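Local coordinates for protein arylesterase (Agrobacterium tumefaciens, PDB 3DCI) that probably hydrolyses ester bonds as an arylesterase-like member of the SGNH (GDSL-like) hydrolase family, and binds a zinc ion, at residues His49-Pro52 / Asp53-Ala57; Leu92-Ala95 / Leu96-Met100; Ser175-Leu178 / Ala179-Arg183; Val208-Ala212 / Ser213-Ala217. All coordinates share one frame; numbering follows the deposited sequence. Where two conformers were deposited one is given.

Interaction 1: residues His49-Pro52 / Asp53-Ala57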
loop_
_atom_site.group_PDB
_atom_site.type_symbol
_atom_site.label_atom_id
_atom_site.label_comp_id
_atom_site.label_asym_id
_atom_site.label_seq_id
_atom_site.Cartn_x
_atom_site.Cartn_y
_atom_site.Cartn_z
ATOM N N HIS A 49 -26.507 14.486 20.775
ATOM C CA HIS A 49 -27.021 14.840 19.459
ATOM C C HIS A 49 -26.451 14.013 18.313
ATOM O O HIS A 49 -26.899 14.188 17.188
ATOM C CB HIS A 49 -26.801 16.340 19.191
ATOM C CG HIS A 49 -27.641 17.225 20.059
ATOM N ND1 HIS A 49 -27.123 18.281 20.774
ATOM C CD2 HIS A 49 -28.963 17.185 20.347
ATOM C CE1 HIS A 49 -28.092 18.858 21.464
ATOM N NE2 HIS A 49 -29.219 18.204 21.230
ATOM N N ARG A 50 -25.498 13.115 18.573
ATOM C CA ARG A 50 -24.884 12.311 17.504
ATOM C C ARG A 50 -25.818 11.179 17.101
ATOM O O ARG A 50 -26.429 10.549 17.962
ATOM C CB ARG A 50 -23.578 11.696 17.982
ATOM C CG ARG A 50 -22.490 12.687 18.287
ATOM C CD ARG A 50 -21.326 11.975 18.965
ATOM N NE ARG A 50 -20.585 12.963 19.711
ATOM C CZ ARG A 50 -19.747 12.691 20.692
ATOM N NH1 ARG A 50 -19.510 11.429 21.067
ATOM N NH2 ARG A 50 -19.150 13.697 21.288
ATOM N N TRP A 51 -25.934 10.894 15.810
ATOM C CA TRP A 51 -27.008 10.001 15.405
ATOM C C TRP A 51 -26.857 8.574 15.976
ATOM O O TRP A 51 -27.850 7.997 16.374
ATOM C CB TRP A 51 -27.298 10.067 13.890
ATOM C CG TRP A 51 -26.398 9.345 12.953
ATOM C CD1 TRP A 51 -25.495 9.911 12.090
ATOM C CD2 TRP A 51 -26.346 7.929 12.717
ATOM N NE1 TRP A 51 -24.879 8.933 11.347
ATOM C CE2 TRP A 51 -25.373 7.710 11.714
ATOM C CE3 TRP A 51 -27.013 6.824 13.268
ATOM C CZ2 TRP A 51 -25.053 6.451 11.258
ATOM C CZ3 TRP A 51 -26.691 5.568 12.802
ATOM C CH2 TRP A 51 -25.726 5.391 11.812
ATOM N N PRO A 52 -25.619 8.006 16.004
ATOM C CA PRO A 52 -25.501 6.679 16.619
ATOM C C PRO A 52 -25.904 6.602 18.099
ATOM O O PRO A 52 -26.599 5.661 18.469
ATOM C CB PRO A 52 -24.019 6.303 16.410
ATOM C CG PRO A 52 -23.571 7.156 15.266
ATOM C CD PRO A 52 -24.335 8.445 15.423
ATOM N N ASP A 53 -25.499 7.574 18.919
ATOM C CA ASP A 53 -25.926 7.647 20.331
ATOM C C ASP A 53 -27.423 7.874 20.501
ATOM O O ASP A 53 -28.052 7.314 21.418
ATOM C CB ASP A 53 -25.217 8.791 21.066
ATOM C CG ASP A 53 -25.417 8.729 22.585
ATOM O OD1 ASP A 53 -24.701 7.909 23.220
ATOM O OD2 ASP A 53 -26.288 9.474 23.154
ATOM N N VAL A 54 -27.984 8.750 19.672
ATOM C CA VAL A 54 -29.434 8.988 19.651
ATOM C C VAL A 54 -30.176 7.709 19.287
ATOM O O VAL A 54 -31.080 7.302 19.994
ATOM C CB VAL A 54 -29.826 10.119 18.662
ATOM C CG1 VAL A 54 -31.350 10.241 18.508
ATOM C CG2 VAL A 54 -29.249 11.458 19.122
ATOM N N LEU A 55 -29.767 7.052 18.204
ATOM C CA LEU A 55 -30.381 5.786 17.798
ATOM C C LEU A 55 -30.369 4.764 18.949
ATOM O O LEU A 55 -31.392 4.127 19.228
ATOM C CB LEU A 55 -29.670 5.214 16.540
ATOM C CG LEU A 55 -30.170 3.849 16.067
ATOM C CD1 LEU A 55 -31.653 3.937 15.647
ATOM C CD2 LEU A 55 -29.280 3.316 14.935
ATOM N N GLU A 56 -29.227 4.618 19.619
ATOM C CA GLU A 56 -29.118 3.698 20.749
ATOM C C GLU A 56 -30.067 4.051 21.888
ATOM O O GLU A 56 -30.745 3.185 22.431
ATOM C CB GLU A 56 -27.683 3.660 21.288
ATOM C CG GLU A 56 -27.459 2.630 22.413
ATOM C CD GLU A 56 -26.007 2.595 22.868
ATOM O OE1 GLU A 56 -25.691 3.326 23.829
ATOM O OE2 GLU A 56 -25.176 1.885 22.251
ATOM N N ALA A 57 -30.094 5.320 22.269
ATOM C CA ALA A 57 -31.031 5.797 23.305
ATOM C C ALA A 57 -32.495 5.534 22.911
ATOM O O ALA A 57 -33.299 5.125 23.734
ATOM C CB ALA A 57 -30.812 7.284 23.569
#

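Interaction 2: residues Leu92-Ala95 / Leu96-Met100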
loop_
_atom_site.group_PDB
_atom_site.type_symbol
_atom_site.label_atom_id
_atom_site.label_comp_id
_atom_site.label_asym_id
_atom_site.label_seq_id
_atom_site.Cartn_x
_atom_site.Cartn_y
_atom_site.Cartn_z
ATOM N N LEU A 92 -13.896 -0.810 7.146
ATOM C CA LEU A 92 -15.082 -1.613 7.401
ATOM C C LEU A 92 -14.684 -3.006 7.810
ATOM O O LEU A 92 -15.227 -3.546 8.773
ATOM C CB LEU A 92 -16.025 -1.673 6.200
ATOM C CG LEU A 92 -17.284 -2.535 6.378
ATOM C CD1 LEU A 92 -18.073 -2.091 7.609
ATOM C CD2 LEU A 92 -18.129 -2.507 5.119
ATOM N N GLU A 93 -13.696 -3.575 7.121
ATOM C CA GLU A 93 -13.175 -4.883 7.486
ATOM C C GLU A 93 -12.669 -4.909 8.936
ATOM O O GLU A 93 -12.917 -5.859 9.660
ATOM C CB GLU A 93 -12.047 -5.291 6.535
ATOM C CG GLU A 93 -12.531 -5.616 5.143
ATOM C CD GLU A 93 -11.419 -5.795 4.130
ATOM O OE1 GLU A 93 -10.212 -5.525 4.429
ATOM O OE2 GLU A 93 -11.777 -6.215 3.000
ATOM N N VAL A 94 -11.945 -3.876 9.349
ATOM C CA VAL A 94 -11.455 -3.787 10.734
ATOM C C VAL A 94 -12.614 -3.650 11.736
ATOM O O VAL A 94 -12.611 -4.269 12.817
ATOM C CB VAL A 94 -10.509 -2.583 10.885
ATOM C CG1 VAL A 94 -10.200 -2.242 12.370
ATOM C CG2 VAL A 94 -9.220 -2.803 10.071
ATOM N N ALA A 95 -13.579 -2.815 11.385
ATOM C CA ALA A 95 -14.773 -2.631 12.195
ATOM C C ALA A 95 -15.547 -3.928 12.382
ATOM O O ALA A 95 -16.078 -4.197 13.484
ATOM C CB ALA A 95 -15.695 -1.528 11.585
ATOM N N LEU A 96 -15.711 -4.672 11.302
ATOM C CA LEU A 96 -16.409 -5.963 11.367
ATOM C C LEU A 96 -15.659 -6.921 12.283
ATOM O O LEU A 96 -16.256 -7.559 13.114
ATOM C CB LEU A 96 -16.601 -6.572 10.001
ATOM C CG LEU A 96 -17.537 -5.839 9.026
ATOM C CD1 LEU A 96 -17.417 -6.472 7.647
ATOM C CD2 LEU A 96 -18.981 -5.818 9.497
ATOM N N SER A 97 -14.343 -6.973 12.187
ATOM C CA SER A 97 -13.595 -7.871 13.060
ATOM C C SER A 97 -13.633 -7.420 14.533
ATOM O O SER A 97 -13.730 -8.239 15.437
ATOM C CB SER A 97 -12.159 -7.978 12.604
ATOM O OG SER A 97 -11.387 -8.741 13.520
ATOM N N CYS A 98 -13.551 -6.121 14.772
ATOM C CA CYS A 98 -13.517 -5.617 16.132
ATOM C C CYS A 98 -14.847 -5.840 16.856
ATOM O O CYS A 98 -14.877 -6.007 18.080
ATOM C CB CYS A 98 -13.193 -4.135 16.155
ATOM S SG CYS A 98 -11.431 -3.802 15.939
ATOM N N HIS A 99 -15.935 -5.807 16.102
ATOM C CA HIS A 99 -17.254 -5.751 16.728
ATOM C C HIS A 99 -18.133 -6.955 16.459
ATOM O O HIS A 99 -19.172 -7.089 17.073
ATOM C CB HIS A 99 -17.956 -4.459 16.331
ATOM C CG HIS A 99 -17.201 -3.240 16.743
ATOM N ND1 HIS A 99 -16.954 -2.943 18.067
ATOM C CD2 HIS A 99 -16.558 -2.294 16.016
ATOM C CE1 HIS A 99 -16.217 -1.848 18.136
ATOM N NE2 HIS A 99 -15.960 -1.438 16.908
HETATM N N MSE A 100 -17.725 -7.833 15.561
HETATM C CA MSE A 100 -18.436 -9.101 15.397
HETATM C C MSE A 100 -18.520 -9.887 16.708
HETATM O O MSE A 100 -17.622 -9.800 17.537
HETATM C CB MSE A 100 -17.758 -9.974 14.351
HETATM C CG MSE A 100 -16.380 -10.478 14.736
HETATM SE SE MSE A 100 -15.563 -11.369 13.221
HETATM C CE MSE A 100 -13.845 -11.862 13.986
#

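Interaction 3: residues Ser175-Leu178 / Ala179-Arg183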
loop_
_atom_site.group_PDB
_atom_site.type_symbol
_atom_site.label_atom_id
_atom_site.label_comp_id
_atom_site.label_asym_id
_atom_site.label_seq_id
_atom_site.Cartn_x
_atom_site.Cartn_y
_atom_site.Cartn_z
ATOM N N SER A 175 -25.262 14.803 -5.575
ATOM C CA SER A 175 -25.619 14.365 -4.230
ATOM C C SER A 175 -27.078 13.894 -4.155
ATOM O O SER A 175 -27.406 13.009 -3.365
ATOM C CB SER A 175 -25.391 15.488 -3.223
ATOM O OG SER A 175 -26.297 16.561 -3.435
HETATM N N MSE A 176 -27.936 14.503 -4.987
HETATM C CA MSE A 176 -29.363 14.186 -5.023
HETATM C C MSE A 176 -29.635 12.856 -5.724
HETATM O O MSE A 176 -30.739 12.303 -5.628
HETATM C CB MSE A 176 -30.133 15.305 -5.734
HETATM C CG MSE A 176 -30.245 16.618 -4.956
HETATM SE SE MSE A 176 -31.200 17.926 -6.026
HETATM C CE MSE A 176 -31.346 19.401 -4.746
ATOM N N ARG A 177 -28.641 12.337 -6.437
ATOM C CA ARG A 177 -28.749 11.041 -7.088
ATOM C C ARG A 177 -28.484 9.875 -6.128
ATOM O O ARG A 177 -28.759 8.721 -6.457
ATOM C CB ARG A 177 -27.773 10.931 -8.271
ATOM C CG ARG A 177 -28.046 11.837 -9.484
ATOM C CD ARG A 177 -26.906 11.660 -10.521
ATOM N NE ARG A 177 -26.925 10.327 -11.149
ATOM C CZ ARG A 177 -25.887 9.724 -11.754
ATOM N NH1 ARG A 177 -24.684 10.305 -11.833
ATOM N NH2 ARG A 177 -26.049 8.511 -12.297
ATOM N N LEU A 178 -27.919 10.156 -4.958
ATOM C CA LEU A 178 -27.528 9.087 -4.051
ATOM C C LEU A 178 -28.738 8.311 -3.527
ATOM O O LEU A 178 -28.700 7.079 -3.478
ATOM C CB LEU A 178 -26.668 9.615 -2.892
ATOM C CG LEU A 178 -25.287 10.159 -3.269
ATOM C CD1 LEU A 178 -24.553 10.750 -2.044
ATOM C CD2 LEU A 178 -24.422 9.086 -3.919
ATOM N N ALA A 179 -29.811 9.009 -3.161
ATOM C CA ALA A 179 -31.021 8.337 -2.648
ATOM C C ALA A 179 -31.596 7.314 -3.655
ATOM O O ALA A 179 -31.649 6.117 -3.350
ATOM C CB ALA A 179 -32.067 9.334 -2.234
ATOM N N PRO A 180 -31.978 7.763 -4.863
ATOM C CA PRO A 180 -32.544 6.794 -5.806
ATOM C C PRO A 180 -31.574 5.700 -6.241
ATOM O O PRO A 180 -32.014 4.575 -6.462
ATOM C CB PRO A 180 -32.973 7.662 -7.004
ATOM C CG PRO A 180 -32.196 8.908 -6.876
ATOM C CD PRO A 180 -31.977 9.128 -5.421
ATOM N N LEU A 181 -30.281 6.006 -6.372
ATOM C CA LEU A 181 -29.315 4.973 -6.753
ATOM C C LEU A 181 -29.106 3.959 -5.624
ATOM O O LEU A 181 -28.984 2.752 -5.877
ATOM C CB LEU A 181 -27.958 5.577 -7.188
ATOM C CG LEU A 181 -27.919 6.333 -8.533
ATOM C CD1 LEU A 181 -26.558 7.010 -8.749
ATOM C CD2 LEU A 181 -28.260 5.418 -9.717
ATOM N N TYR A 182 -29.011 4.455 -4.388
ATOM C CA TYR A 182 -28.848 3.570 -3.223
ATOM C C TYR A 182 -30.095 2.736 -2.977
ATOM O O TYR A 182 -30.000 1.587 -2.571
ATOM C CB TYR A 182 -28.543 4.370 -1.954
ATOM C CG TYR A 182 -27.131 4.869 -1.774
ATOM C CD1 TYR A 182 -26.197 4.842 -2.810
ATOM C CD2 TYR A 182 -26.759 5.456 -0.584
ATOM C CE1 TYR A 182 -24.914 5.327 -2.624
ATOM C CE2 TYR A 182 -25.470 5.955 -0.392
ATOM C CZ TYR A 182 -24.565 5.891 -1.411
ATOM O OH TYR A 182 -23.315 6.396 -1.190
ATOM N N ARG A 183 -31.257 3.332 -3.188
ATOM C CA ARG A 183 -32.519 2.600 -3.098
ATOM C C ARG A 183 -32.530 1.437 -4.057
ATOM O O ARG A 183 -32.881 0.323 -3.678
ATOM C CB ARG A 183 -33.687 3.522 -3.391
ATOM C CG ARG A 183 -35.072 2.906 -3.146
ATOM C CD ARG A 183 -36.165 3.885 -3.583
ATOM N NE ARG A 183 -36.563 4.737 -2.469
ATOM C CZ ARG A 183 -36.286 6.036 -2.339
ATOM N NH1 ARG A 183 -36.698 6.676 -1.244
ATOM N NH2 ARG A 183 -35.622 6.719 -3.274
HETATM O O HOH W 1 -29.711 11.780 -2.404
#

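Interaction 4: residues Val208-Ala212 / Ser213-Ala217. With ACY (acetic acid), chain M.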
loop_
_atom_site.group_PDB
_atom_site.type_symbol
_atom_site.label_atom_id
_atom_site.label_comp_id
_atom_site.label_asym_id
_atom_site.label_seq_id
_atom_site.Cartn_x
_atom_site.Cartn_y
_atom_site.Cartn_z
ATOM N N VAL A 208 -22.830 21.293 3.329
ATOM C CA VAL A 208 -22.450 19.869 3.342
ATOM C C VAL A 208 -22.769 19.139 4.669
ATOM O O VAL A 208 -23.389 18.077 4.668
ATOM C CB VAL A 208 -20.945 19.706 2.977
ATOM C CG1 VAL A 208 -20.486 18.251 3.116
ATOM C CG2 VAL A 208 -20.684 20.256 1.559
ATOM N N HIS A 209 -22.352 19.718 5.787
ATOM C CA HIS A 209 -22.483 19.087 7.097
ATOM C C HIS A 209 -23.812 19.384 7.767
ATOM O O HIS A 209 -24.590 20.164 7.254
ATOM C CB HIS A 209 -21.305 19.500 7.992
ATOM C CG HIS A 209 -19.998 18.990 7.487
ATOM N ND1 HIS A 209 -19.130 19.771 6.752
ATOM C CD2 HIS A 209 -19.450 17.754 7.534
ATOM C CE1 HIS A 209 -18.090 19.039 6.386
ATOM N NE2 HIS A 209 -18.256 17.811 6.849
ATOM N N LEU A 210 -24.056 18.726 8.900
ATOM C CA LEU A 210 -25.343 18.789 9.601
ATOM C C LEU A 210 -25.235 19.480 10.964
ATOM O O LEU A 210 -24.303 19.218 11.726
ATOM C CB LEU A 210 -25.891 17.373 9.805
ATOM C CG LEU A 210 -26.082 16.532 8.555
ATOM C CD1 LEU A 210 -26.326 15.067 8.947
ATOM C CD2 LEU A 210 -27.234 17.111 7.754
ATOM N N ASP A 211 -26.182 20.364 11.275
ATOM C CA ASP A 211 -26.238 20.922 12.615
ATOM C C ASP A 211 -26.711 19.837 13.609
ATOM O O ASP A 211 -27.041 18.713 13.199
ATOM C CB ASP A 211 -27.045 22.229 12.669
ATOM C CG ASP A 211 -28.513 22.066 12.347
ATOM O OD1 ASP A 211 -29.058 20.947 12.373
ATOM O OD2 ASP A 211 -29.137 23.119 12.098
ATOM N N ALA A 212 -26.697 20.156 14.901
ATOM C CA ALA A 212 -27.012 19.169 15.952
ATOM C C ALA A 212 -28.428 18.615 15.817
ATOM O O ALA A 212 -28.646 17.412 15.990
ATOM C CB ALA A 212 -26.827 19.802 17.363
ATOM N N SER A 213 -29.372 19.510 15.510
ATOM C CA SER A 213 -30.778 19.165 15.351
ATOM C C SER A 213 -31.031 18.171 14.247
ATOM O O SER A 213 -31.778 17.206 14.426
ATOM C CB SER A 213 -31.586 20.415 15.005
ATOM O OG SER A 213 -31.401 21.402 15.982
ATOM N N ALA A 214 -30.426 18.435 13.091
ATOM C CA ALA A 214 -30.590 17.593 11.922
ATOM C C ALA A 214 -29.909 16.241 12.165
ATOM O O ALA A 214 -30.385 15.192 11.699
ATOM C CB ALA A 214 -29.983 18.284 10.726
ATOM N N THR A 215 -28.791 16.275 12.895
ATOM C CA THR A 215 -28.074 15.071 13.235
ATOM C C THR A 215 -28.932 14.160 14.137
ATOM O O THR A 215 -29.089 12.954 13.863
ATOM C CB THR A 215 -26.673 15.376 13.834
ATOM O OG1 THR A 215 -25.954 16.236 12.932
ATOM C CG2 THR A 215 -25.852 14.065 13.978
ATOM N N ALA A 216 -29.501 14.737 15.179
ATOM C CA ALA A 216 -30.338 13.988 16.105
ATOM C C ALA A 216 -31.612 13.471 15.432
ATOM O O ALA A 216 -32.086 12.387 15.779
ATOM C CB ALA A 216 -30.689 14.848 17.314
ATOM N N ALA A 217 -32.162 14.235 14.473
ATOM C CA ALA A 217 -33.359 13.797 13.737
ATOM C C ALA A 217 -33.071 12.539 12.891
ATOM O O ALA A 217 -33.954 11.704 12.690
ATOM C CB ALA A 217 -33.916 14.912 12.886
HETATM C C ACY M . -17.225 14.439 5.784
HETATM O O ACY M . -16.703 13.403 6.196
HETATM O OXT ACY M . -16.657 15.543 5.896
HETATM C CH3 ACY M . -18.584 14.404 5.110
#

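Interaction 1: residues His49-Pro52 / Asp53-Ala57
The opening turn of helix 51-59, which packs against the parallel sheet of the SGNH-hydrolase alpha/beta/alpha fold, joins Arg50, Trp51 and Pro52 to Val54, Leu55 and Glu56. Arg50 is the N-cap residue, and its carbonyl takes the first helical bond: Val54 N lies 2.9 Å from Arg50 O. Two more i to i+4 bonds follow, Leu55 N to Trp51 O at 2.8 Å and Glu56 N to Pro52 O at 3.1 Å. Pro52 lacks an N-H, which costs little in a first turn, where backbone nitrogens have no helical acceptor. Its CD rests 3.3 Å above the plane of the Trp51 indole, toward the rim of one face. Trp51 and Leu55 run side by side, and Leu55 CD2 meets CZ3 of Trp51 at the ring edge at 4.0 Å. Both side chains touch Ile106 of strand 104-108 and Leu222 of helix 212-229, while Trp51 NE1 is hydrogen-bonded to Thr34 OG1. Glu56 reaches strand 63-69, outermost in this chain, where its OE2 is hydrogen-bonded to Val65 N. Because CG1 of Val54 is anti to the backbone N (chi1 173°), CG2 falls beside that nitrogen and turns back toward the cap, coming within 3.2 Å of Arg50 O.

Interaction 2: residues Leu92-Ala95 / Leu96-Met100
Contacts one turn apart close the C-terminal end of helix 88-99, where Leu92, Val94 and Ala95 meet Leu96, Cys98 and His99 between the body of the chain and a second subunit. The bonding is regular until the last turn. Leu96 N reaches Leu92 O at 2.8 Å and Cys98 N reaches Val94 O at 2.9 Å, but the bond from His99 N to Ala95 O is weak, bent to 133° at the hydrogen. Met100 N then bonds to Leu96 O at 2.9 Å as the chain leaves the helix. On the inward side the Leu92 and Leu96 chains cross at a slant, with CD1 of Leu92 4.0 Å from CG of Leu96. Phe29 and Leu27 of the sheet border Leu92, and Ile135 of helix 122-138 borders Leu96. A second hydrophobic pair lies farther round the helix, Val94 CG1 against Cys98 SG at 4.1 Å. The imidazole of His99 has CG beside its own backbone N (chi1 -60°), which folds the ring back along the helix and leaves CD2 3.2 Å from Ala95 O, obliquely placed. His99 also stacks on His66, and its NE2 is hydrogen-bonded to Glu68, with a weak bond to Glu68 of the second subunit. Met100 O is hydrogen-bonded to Trp35 NE1 of that subunit. The chemistry is thus divided: an apolar face seals the interior, while the polar helix end serves the subunit interface, where two glutamates may favour a protonated His99.

Interaction 3: residues Ser175-Leu178 / Ala179-Arg183
Leu178 and Tyr182 make the tight side of this helix start, lying side by side and pointing the same way. Tyr182 N bonds to Leu178 O at 2.8 Å, and Leu178 CD2 sits 4.0 Å from Tyr182 CE1. With CG of Tyr182 beside its backbone N (chi1 -78°), the ring leans back over the preceding turn, and the carbonyl carbon of Leu178 lies over one face. Tyr182 OH is hydrogen-bonded to Leu109 O, and both side chains touch Ala125 of helix 122-138. The other side is looser and more polar. Here Leu181 N bonds to Arg177 O at 3.1 Å, and the arginine bends at chi3 (69°), bringing its guanidinium across Leu181, whose CD1 lies over one face, 3.9 Å from Arg177 NH2. Arg177 NH1 is hydrogen-bonded to Gln174 OE1 and forms a salt bridge with Glu123. Met176 O has Pro180 CD at 3.4 Å, because proline has no N-H for the usual i to i+4 bond. One residue earlier, a water bridges the backbone, donating to Ser175 O at 2.8 Å and accepting from Ala179 N at 2.9 Å. A type I turn, Ser175 to Leu178, thus leads into helix 178-189, the long helix of the beta-alpha-beta crossover joining strands 149-154 and 192-195 in the parallel sheet of the alpha/beta/alpha fold.

Interaction 4: residues Val208-Ala212 / Ser213-Ala217
An N-cap starts helix 212-229 directly behind the loop of a probable Ser-His-Asp triad, with Asp211 gripping Ala214 and Thr215. The carboxylate of Asp211 takes the place of a missing backbone acceptor: OD1 accepts from Ala214 N at 2.9 Å, the N-H...O angle being 161°. The torsion responsible sets CG between the backbone N and the carbonyl carbon (chi1 65°), folding the carboxylate over the first turn, where OD1 also comes within 3.3 Å of Ala214 CB. The backbone oxygen of the same residue has two donors from Thr215. Thr215 N approaches Asp211 O at 3.0 Å, and Thr215 OG1 donates to Asp211 O over 2.7 Å from above the carbonyl plane. Leu210 packs beside them, its CB 3.3 Å from Thr215 OG1, and its CD2 touches Ala214 CB at 4.2 Å. Ala216 N bonds to Ala212 O and continues the helix. Two residues before the cap, His209 NE2 donates to OXT of an acetate at 2.9 Å, in the plane of the ring and at its edge, while ND1 is hydrogen-bonded to Asp206 and Val208 CG1 lies over one ring face. The acetate, probably from the crystallisation liquor, also binds Ser32 N, Gly72 N and Asn112 ND2, consistent with the oxyanion hole of SGNH hydrolases. Three bonds to Asp211 cap the helix start, and its negative charge would probably interact well with the positive end of the helix dipole.

Overall arrangement
All four are local contacts at or near the ends of helices that flank the parallel sheet. Interactions 1 and 4 are neighbours, with centres 12 Å apart, and touch directly: Trp51 CB lies 3.4 Å from Thr215 O, and His49 ND1 lies 3.7 Å from Ala212 CB. Interaction 4 carries the probable catalytic histidine and the acetate; the nearest atoms of interactions 3 and 4 are about 8 Å apart. Interaction 2 stands apart at the subunit interface, about 26 Å between centres from both interactions 3 and 4, across the centre of the chain. The zinc ion, bound by His192 and Asp228, is a separate site, about 14 Å from the Leu55 side chain of interaction 1.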